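Local coordinates for trafficking protein particle complex subunit 3 (Naegleria fowleri, PDB 6AQ3) that probably takes part in vesicle tethering as a core subunit of the TRAPP complex, and carries a covalently bound palmitic acid, at residues Y61-M65 against G153-M157; N127-L132 against C169-G173. All coordinates share one frame; numbering follows the deposited sequence.

Contact 1. Residues Y61-M65 against G153-M157; sequences YKMGM and GALEM
A glycine-lined helix crossing brings Y61 and G64 of helix 49-75 against G153 and A154 of helix 146-157. The local axes approach to 7.4 Å at a signed angle of -40°, and G64 and G153 make this possible: each backbone faces the partner helix where a beta carbon would clash. G64 O sits 3.5 Å from A154 CA in a CA-H...O contact, and the CA atoms of Y61 and G153 are 4.4 Å apart. In this TRAPP-family fold the same crossing borders the lipid site, since A154 also touches the bound palmitic acid. Beside G153 the phenol of Y61 leans across to helix 146-157. With CG swung anti to the backbone N (chi1 175°), ring atom CD1 rests 3.5 Å from G153 CA, while the hydroxyl OH donates a very short 2.5 Å hydrogen bond to OE2 of E156. That oxygen lies at the ring edge, in its plane, although ring and carboxylate are turned 52° against each other. The E156 chain, extended beyond CG, carries its carboxylate to the phenol, and R152 adds a cation-pi contact to the ring. Farther along the helices, M65 and the exposed M157 meet through sulfur and methyl, M65 SD lying 3.6 Å from M157 CE. M65 CG also packs 3.5 Å from G153 O.

Contact 2. Residues N127-L132 against C169-G173; sequences NDFVEL and CPLLG. With EDO (1,2-ethanediol), chain H.
With CG of both L171 and N127 turned beside its own backbone N (chi1 -65° and -77°), the two side chains meet, and the second torsion of L171, 176°, runs CD1 straight out to the amide. They belong to two surface loops of the TRAPP fold: a type II beta turn from N127 to V130, closed by V130 N to N127 O, and a short 3-10 turn at P170 and L171 that follows strand 160-168. The two side chains approach at an oblique angle, with N127 OD1 3.4 Å from L171 CD1 and N127 ND2 3.8 Å from L171 CG. ND2 also stands 4.0 Å from C169 SG. Both N127 and L171 touch Y143, which lies in the chain between the two loops. Further along, L171 receives V130 and L132, each crossing it at about a right angle. V130 offers its methyl CG1 to L171 CD1 and its carbonyl O to L171 CD2, the latter at 3.6 Å. L132 extends CD1 over L171 CB at 3.9 Å, and the same methyl reaches L172 CD2. The loops meet by van der Waals packing, with amide and carbonyl oxygens set against leucine methyls, and backbone hydrogen bonding stays within each loop: L172 N binds C169 O, and G173 N binds P170 O. The beta turn also meets the second subunit, where F129 packs on R66 of that chain. An ethanediol, probably from the crystallisation liquor, also bonds to R66 of the second subunit; its C1 lies 3.5 Å from V130 CG2, and its O2 gives a weak 3.1 Å hydrogen bond to D128 O.

In the fold
The two contacts lie on opposite sides of the chain's centre, their own centres 26 Å apart, and share no elements. Contact 1 is partly buried and joins helices 49-75 and 146-157, far apart in sequence, beside a palmitic acid; contact 2 sits at the surface and joins two loops. Their chemistry follows: backbone-to-backbone closeness plus a tyrosine-carboxylate bond in the first; an amide, a valine and a second leucine gathered around the branch of L171 in the second. Their segments alternate along the sequence, so the chain passes from one to the other repeatedly. Segment 61-65 also reaches the second subunit, where M63, turned away from contact 1, packs on L30 of that chain.

Contact 1. Residues Y61-M65 against G153-M157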
loop_
_atom_site.group_PDB
_atom_site.type_symbol
_atom_site.label_atom_id
_atom_site.label_comp_id
_atom_site.label_asym_id
_atom_site.label_seq_id
_atom_site.Cartn_x
_atom_site.Cartn_y
_atom_site.Cartn_z
ATOM N N TYR C 61 -10.365 -1.437 -9.382
ATOM C CA TYR C 61 -10.717 -1.257 -10.780
ATOM C C TYR C 61 -9.851 -0.182 -11.426
ATOM O O TYR C 61 -9.260 -0.401 -12.493
ATOM C CB TYR C 61 -12.207 -0.927 -10.909
ATOM C CG TYR C 61 -12.617 -0.609 -12.335
ATOM C CD1 TYR C 61 -12.706 -1.615 -13.292
ATOM C CD2 TYR C 61 -12.885 0.693 -12.725
ATOM C CE1 TYR C 61 -13.068 -1.334 -14.605
ATOM C CE2 TYR C 61 -13.248 0.990 -14.038
ATOM C CZ TYR C 61 -13.337 -0.030 -14.970
ATOM O OH TYR C 61 -13.688 0.265 -16.265
ATOM N N LYS C 62 -9.740 0.980 -10.779
ATOM C CA LYS C 62 -8.910 2.043 -11.336
ATOM C C LYS C 62 -7.441 1.629 -11.375
ATOM O O LYS C 62 -6.732 1.922 -12.341
ATOM C CB LYS C 62 -9.119 3.343 -10.557
ATOM N N MET C 63 -6.973 0.909 -10.358
ATOM C CA MET C 63 -5.576 0.484 -10.353
ATOM C C MET C 63 -5.297 -0.508 -11.470
ATOM O O MET C 63 -4.274 -0.408 -12.152
ATOM C CB MET C 63 -5.216 -0.138 -9.003
ATOM C CG MET C 63 -5.094 0.861 -7.861
ATOM S SD MET C 63 -4.826 0.098 -6.235
ATOM C CE MET C 63 -3.730 -1.231 -6.624
ATOM N N GLY C 64 -6.198 -1.462 -11.682
ATOM C CA GLY C 64 -5.947 -2.494 -12.673
ATOM C C GLY C 64 -5.874 -1.961 -14.091
ATOM O O GLY C 64 -5.094 -2.461 -14.906
ATOM N N MET C 65 -6.663 -0.934 -14.406
ATOM C CA MET C 65 -6.548 -0.327 -15.732
ATOM C C MET C 65 -5.182 0.315 -15.923
ATOM O O MET C 65 -4.639 0.296 -17.030
ATOM C CB MET C 65 -7.658 0.709 -15.948
ATOM C CG MET C 65 -9.044 0.108 -16.101
ATOM S SD MET C 65 -10.304 1.292 -16.649
ATOM C CE MET C 65 -10.185 2.543 -15.368
ATOM N N GLY C 153 -10.528 -4.375 -13.895
ATOM C CA GLY C 153 -9.964 -3.280 -14.657
ATOM C C GLY C 153 -8.885 -3.759 -15.610
ATOM O O GLY C 153 -8.805 -3.307 -16.756
ATOM N N ALA C 154 -8.056 -4.702 -15.166
ATOM C CA ALA C 154 -7.023 -5.200 -16.060
ATOM C C ALA C 154 -7.635 -5.881 -17.281
ATOM O O ALA C 154 -7.245 -5.602 -18.421
ATOM C CB ALA C 154 -6.097 -6.161 -15.313
ATOM N N LEU C 155 -8.625 -6.754 -17.066
ATOM C CA LEU C 155 -9.159 -7.520 -18.188
ATOM C C LEU C 155 -9.917 -6.632 -19.159
ATOM O O LEU C 155 -9.934 -6.918 -20.366
ATOM C CB LEU C 155 -10.052 -8.655 -17.686
ATOM C CG LEU C 155 -9.300 -9.764 -16.932
ATOM C CD1 LEU C 155 -10.230 -10.911 -16.536
ATOM C CD2 LEU C 155 -8.156 -10.285 -17.764
ATOM N N GLU C 156 -10.505 -5.532 -18.666
ATOM C CA GLU C 156 -11.161 -4.588 -19.560
ATOM C C GLU C 156 -10.175 -4.045 -20.575
ATOM O O GLU C 156 -10.516 -3.851 -21.748
ATOM C CB GLU C 156 -11.780 -3.445 -18.767
ATOM C CG GLU C 156 -12.567 -2.463 -19.632
ATOM C CD GLU C 156 -13.188 -1.331 -18.824
ATOM O OE1 GLU C 156 -12.933 -0.151 -19.153
ATOM O OE2 GLU C 156 -13.937 -1.621 -17.864
ATOM N N MET C 157 -8.930 -3.835 -20.156
ATOM C CA MET C 157 -7.937 -3.320 -21.084
ATOM C C MET C 157 -7.592 -4.317 -22.188
ATOM O O MET C 157 -7.163 -3.900 -23.271
ATOM C CB MET C 157 -6.692 -2.911 -20.301
ATOM C CG MET C 157 -6.952 -1.758 -19.329
ATOM S SD MET C 157 -7.681 -0.312 -20.143
ATOM C CE MET C 157 -9.405 -0.486 -19.674
#

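Contact 2. Residues N127-L132 against C169-G173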
loop_
_atom_site.group_PDB
_atom_site.type_symbol
_atom_site.label_atom_id
_atom_site.label_comp_id
_atom_site.label_asym_id
_atom_site.label_seq_id
_atom_site.Cartn_x
_atom_site.Cartn_y
_atom_site.Cartn_z
ATOM N N ASN C 127 -3.838 -10.262 4.579
ATOM C CA ASN C 127 -4.596 -10.713 5.746
ATOM C C ASN C 127 -3.769 -10.836 7.021
ATOM O O ASN C 127 -4.352 -11.101 8.076
ATOM C CB ASN C 127 -5.258 -12.069 5.462
ATOM C CG ASN C 127 -6.486 -11.946 4.603
ATOM O OD1 ASN C 127 -6.889 -10.847 4.237
ATOM N ND2 ASN C 127 -7.098 -13.078 4.279
ATOM N N ASP C 128 -2.445 -10.705 6.942
ATOM C CA ASP C 128 -1.564 -10.977 8.079
ATOM C C ASP C 128 -1.914 -10.145 9.311
ATOM O O ASP C 128 -2.044 -8.920 9.243
ATOM C CB ASP C 128 -0.114 -10.729 7.670
ATOM C CG ASP C 128 0.428 -11.828 6.773
ATOM O OD1 ASP C 128 -0.344 -12.755 6.439
ATOM O OD2 ASP C 128 1.610 -11.747 6.378
ATOM N N PHE C 129 -2.067 -10.829 10.444
ATOM C CA PHE C 129 -2.315 -10.210 11.743
ATOM C C PHE C 129 -3.651 -9.463 11.788
ATOM O O PHE C 129 -3.880 -8.637 12.680
ATOM C CB PHE C 129 -1.161 -9.273 12.118
ATOM C CG PHE C 129 0.187 -9.956 12.168
ATOM C CD1 PHE C 129 0.313 -11.260 12.634
ATOM C CD2 PHE C 129 1.325 -9.298 11.721
ATOM C CE1 PHE C 129 1.549 -11.892 12.669
ATOM C CE2 PHE C 129 2.571 -9.923 11.760
ATOM C CZ PHE C 129 2.681 -11.224 12.233
ATOM N N VAL C 130 -4.550 -9.746 10.851
ATOM C CA VAL C 130 -5.855 -9.098 10.781
ATOM C C VAL C 130 -6.866 -10.012 11.454
ATOM O O VAL C 130 -6.845 -11.235 11.263
ATOM C CB VAL C 130 -6.267 -8.807 9.323
ATOM C CG1 VAL C 130 -7.688 -8.245 9.256
ATOM C CG2 VAL C 130 -5.286 -7.860 8.667
ATOM N N GLU C 131 -7.705 -9.430 12.294
ATOM C CA GLU C 131 -8.761 -10.167 12.960
ATOM C C GLU C 131 -10.002 -9.303 12.883
ATOM O O GLU C 131 -10.013 -8.196 13.431
ATOM C CB GLU C 131 -8.395 -10.463 14.415
ATOM N N LEU C 132 -11.040 -9.806 12.219
ATOM C CA LEU C 132 -12.224 -8.971 12.144
ATOM C C LEU C 132 -13.103 -9.167 13.376
ATOM O O LEU C 132 -13.360 -10.305 13.777
ATOM C CB LEU C 132 -13.038 -9.317 10.910
ATOM C CG LEU C 132 -12.297 -9.344 9.593
ATOM C CD1 LEU C 132 -13.337 -9.709 8.523
ATOM C CD2 LEU C 132 -11.632 -7.982 9.363
ATOM N N CYS C 169 -13.505 -16.430 2.141
ATOM C CA CYS C 169 -12.329 -15.773 2.741
ATOM C C CYS C 169 -12.100 -16.320 4.149
ATOM O O CYS C 169 -13.056 -16.382 4.940
ATOM C CB CYS C 169 -12.495 -14.247 2.792
ATOM S SG CYS C 169 -10.997 -13.277 3.263
ATOM N N PRO C 170 -10.880 -16.746 4.481
ATOM C CA PRO C 170 -10.634 -17.280 5.836
ATOM C C PRO C 170 -10.896 -16.291 6.962
ATOM O O PRO C 170 -11.225 -16.721 8.074
ATOM C CB PRO C 170 -9.159 -17.723 5.788
ATOM C CG PRO C 170 -8.627 -17.283 4.482
ATOM C CD PRO C 170 -9.790 -17.071 3.553
ATOM N N LEU C 171 -10.808 -14.984 6.722
ATOM C CA LEU C 171 -11.170 -14.048 7.783
ATOM C C LEU C 171 -12.627 -14.187 8.204
ATOM O O LEU C 171 -12.987 -13.754 9.305
ATOM C CB LEU C 171 -10.917 -12.594 7.353
ATOM C CG LEU C 171 -9.463 -12.203 7.095
ATOM C CD1 LEU C 171 -9.393 -10.781 6.588
ATOM C CD2 LEU C 171 -8.670 -12.365 8.394
ATOM N N LEU C 172 -13.476 -14.756 7.351
ATOM C CA LEU C 172 -14.874 -14.983 7.671
ATOM C C LEU C 172 -15.139 -16.414 8.107
ATOM O O LEU C 172 -16.300 -16.801 8.246
ATOM C CB LEU C 172 -15.747 -14.633 6.459
ATOM C CG LEU C 172 -15.495 -13.276 5.773
ATOM C CD1 LEU C 172 -16.098 -13.278 4.408
ATOM C CD2 LEU C 172 -16.075 -12.119 6.582
ATOM N N GLY C 173 -14.093 -17.188 8.370
ATOM C CA GLY C 173 -14.233 -18.563 8.801
ATOM C C GLY C 173 -14.222 -19.586 7.696
ATOM O O GLY C 173 -14.416 -20.777 7.978
HETATM C C1 EDO H . -2.476 -5.736 9.063
HETATM O O1 EDO H . -2.466 -4.308 9.138
HETATM C C2 EDO H . -1.681 -6.198 7.847
HETATM O O2 EDO H . -0.358 -6.575 8.255
#